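Local atomic coordinates of MsStt7d protein (Micromonas, PDB entry 4IX6), a protein that probably acts as a protein kinase, binding ATP and metal ions to transfer phosphate to protein substrates, and binds ADP in its kinase domain. Residues 166-171 with 186-191. Sequence-based numbering, arbitrary orientation.
Sequences HRDVKP and LIDLGA. With ADP (adenosine-5'-diphosphate), chain F.
The imidazole of His-166 lies against the backbone and side chains of 186-191. CE1 of His-166 meets Ile-187 O at 3.0 Å, at the ring edge. Leu-186 CD2 sits over one face, 4.0 Å from CE1 of His-166. Leu-189 CD2 comes within 3.7 Å of ND1 of His-166, its side chain crossing the histidine at about a right angle. CG of His-166 is anti to the backbone N (chi1 177°), which carries the ring across to these partners. One water ties the backbones together: it donates to His-166 O and Asp-188 O and accepts from Ala-191 N. It also lies over the ring face opposite Leu-186 CD2. With an alanine here instead of the histidine, Leu-186 and Leu-189 would probably lose the ring they pack on, and a gap would open between the loops. Ala-191 packs on Arg-167, CB to CB at 4.1 Å. Farther along, Asp-168 OD2 and Asp-188 OD2 approach to 3.6 Å, with carboxylate planes 69° apart. Both bind magnesium, and a shared ion probably eases the closeness of the two carboxylates. Lys-170 NZ meets Asp-168 OD1 on its syn side at 3.0 Å in a salt bridge, and also pairs with Asp-212. Gly-190 N donates to Asp-188 OD1, closing an Asx turn. Ile-187 CD1 packs on ADP C2' at 3.6 Å. Asp-249 accepts from the backbone N of both His-166 and Arg-167. Residues 166-171 begin the catalytic loop, opening with the HRD motif, and Asp-188, Leu-189 and Gly-190 form a DLG variant of the DFG motif, together the active-site core of the protein kinase fold.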
# COMPACT_ATOMS: atom_id res chain seq x y z
N HIS B 166 -4.43 -10.79 -14.96
CA HIS B 166 -3.72 -10.80 -13.69
C HIS B 166 -3.36 -9.38 -13.23
O HIS B 166 -3.56 -9.03 -12.05
CB HIS B 166 -2.50 -11.74 -13.79
CG HIS B 166 -1.66 -11.76 -12.55
ND1 HIS B 166 -1.62 -12.84 -11.69
CD2 HIS B 166 -0.85 -10.82 -12.02
CE1 HIS B 166 -0.81 -12.56 -10.68
NE2 HIS B 166 -0.34 -11.34 -10.85
N ARG B 167 -2.85 -8.57 -14.16
CA ARG B 167 -2.56 -7.15 -13.92
C ARG B 167 -1.36 -6.86 -13.01
O ARG B 167 -1.04 -5.69 -12.73
CB ARG B 167 -3.78 -6.41 -13.36
CG ARG B 167 -3.63 -4.91 -13.41
CD ARG B 167 -4.54 -4.31 -14.44
NE ARG B 167 -5.77 -3.81 -13.83
CZ ARG B 167 -5.94 -2.56 -13.41
NH1 ARG B 167 -4.96 -1.68 -13.52
NH2 ARG B 167 -7.09 -2.19 -12.87
N ASP B 168 -0.70 -7.91 -12.53
CA ASP B 168 0.51 -7.70 -11.75
C ASP B 168 1.57 -8.76 -12.05
O ASP B 168 2.24 -9.28 -11.16
CB ASP B 168 0.21 -7.63 -10.26
CG ASP B 168 1.28 -6.89 -9.48
OD1 ASP B 168 2.21 -6.32 -10.09
OD2 ASP B 168 1.19 -6.86 -8.24
N VAL B 169 1.73 -9.05 -13.34
CA VAL B 169 2.71 -10.03 -13.77
C VAL B 169 4.09 -9.41 -13.66
O VAL B 169 4.32 -8.32 -14.16
CB VAL B 169 2.45 -10.48 -15.21
CG1 VAL B 169 3.64 -11.28 -15.75
CG2 VAL B 169 1.15 -11.30 -15.27
N LYS B 170 5.00 -10.12 -13.00
CA LYS B 170 6.39 -9.69 -12.83
C LYS B 170 7.12 -10.82 -12.13
O LYS B 170 6.49 -11.68 -11.51
CB LYS B 170 6.48 -8.38 -12.02
CG LYS B 170 5.90 -8.47 -10.62
CD LYS B 170 5.84 -7.09 -10.00
CE LYS B 170 5.20 -7.10 -8.63
NZ LYS B 170 4.56 -5.79 -8.37
N PRO B 171 8.46 -10.84 -12.21
CA PRO B 171 9.21 -11.90 -11.53
C PRO B 171 8.91 -12.04 -10.04
O PRO B 171 8.96 -13.15 -9.50
CB PRO B 171 10.67 -11.51 -11.78
CG PRO B 171 10.62 -10.76 -13.08
CD PRO B 171 9.34 -9.96 -13.00
N LEU B 186 1.96 -18.35 -10.66
CA LEU B 186 1.70 -16.96 -10.34
C LEU B 186 1.18 -16.84 -8.92
O LEU B 186 0.47 -17.71 -8.43
CB LEU B 186 0.66 -16.38 -11.31
CG LEU B 186 1.21 -16.07 -12.70
CD1 LEU B 186 0.06 -16.01 -13.71
CD2 LEU B 186 1.97 -14.73 -12.67
N ILE B 187 1.54 -15.75 -8.26
CA ILE B 187 0.90 -15.38 -7.00
C ILE B 187 0.28 -13.99 -7.14
O ILE B 187 0.53 -13.27 -8.12
CB ILE B 187 1.88 -15.39 -5.80
CG1 ILE B 187 3.09 -14.50 -6.10
CG2 ILE B 187 2.34 -16.81 -5.50
CD1 ILE B 187 3.91 -14.13 -4.85
N ASP B 188 -0.55 -13.62 -6.16
CA ASP B 188 -1.03 -12.25 -5.98
C ASP B 188 -2.02 -11.80 -7.05
O ASP B 188 -1.69 -11.06 -7.99
CB ASP B 188 0.15 -11.28 -5.86
CG ASP B 188 -0.27 -9.89 -5.45
OD1 ASP B 188 -1.46 -9.69 -5.10
OD2 ASP B 188 0.60 -8.99 -5.45
N LEU B 189 -3.25 -12.27 -6.90
CA LEU B 189 -4.37 -11.83 -7.73
C LEU B 189 -5.05 -10.59 -7.14
O LEU B 189 -6.19 -10.28 -7.49
CB LEU B 189 -5.37 -12.99 -7.87
CG LEU B 189 -4.83 -14.20 -8.65
CD1 LEU B 189 -5.62 -15.47 -8.31
CD2 LEU B 189 -4.84 -13.91 -10.14
N GLY B 190 -4.34 -9.87 -6.28
CA GLY B 190 -4.90 -8.69 -5.64
C GLY B 190 -5.28 -7.56 -6.57
O GLY B 190 -6.12 -6.72 -6.22
N ALA B 191 -4.68 -7.52 -7.76
CA ALA B 191 -4.97 -6.48 -8.74
C ALA B 191 -5.79 -7.05 -9.89
O ALA B 191 -6.18 -6.33 -10.82
CB ALA B 191 -3.67 -5.87 -9.26
PB ADP F . 7.27 -8.13 -2.92
O1B ADP F . 7.94 -9.48 -3.06
O2B ADP F . 7.74 -7.34 -1.72
O3B ADP F . 7.23 -7.33 -4.20
PA ADP F . 4.95 -8.28 -1.22
O1A ADP F . 3.46 -8.30 -1.50
O2A ADP F . 5.56 -7.08 -0.53
O3A ADP F . 5.70 -8.45 -2.65
O5' ADP F . 5.31 -9.62 -0.37
C5' ADP F . 4.50 -10.81 -0.40
C4' ADP F . 5.40 -12.02 -0.17
O4' ADP F . 4.67 -13.22 0.15
C3' ADP F . 6.24 -12.31 -1.40
O3' ADP F . 7.62 -12.34 -1.06
C2' ADP F . 5.84 -13.70 -1.83
O2' ADP F . 6.98 -14.45 -2.28
C1' ADP F . 5.21 -14.31 -0.59
N9 ADP F . 4.10 -15.18 -0.99
C8 ADP F . 2.87 -14.77 -1.34
N7 ADP F . 2.09 -15.83 -1.67
C5 ADP F . 2.84 -16.94 -1.53
C6 ADP F . 2.63 -18.39 -1.69
N6 ADP F . 1.43 -18.87 -2.09
N1 ADP F . 3.68 -19.20 -1.44
C2 ADP F . 4.88 -18.75 -1.03
N3 ADP F . 5.14 -17.43 -0.86
C4 ADP F . 4.17 -16.51 -1.08
O HOH W 1 -3.01 -9.20 -9.37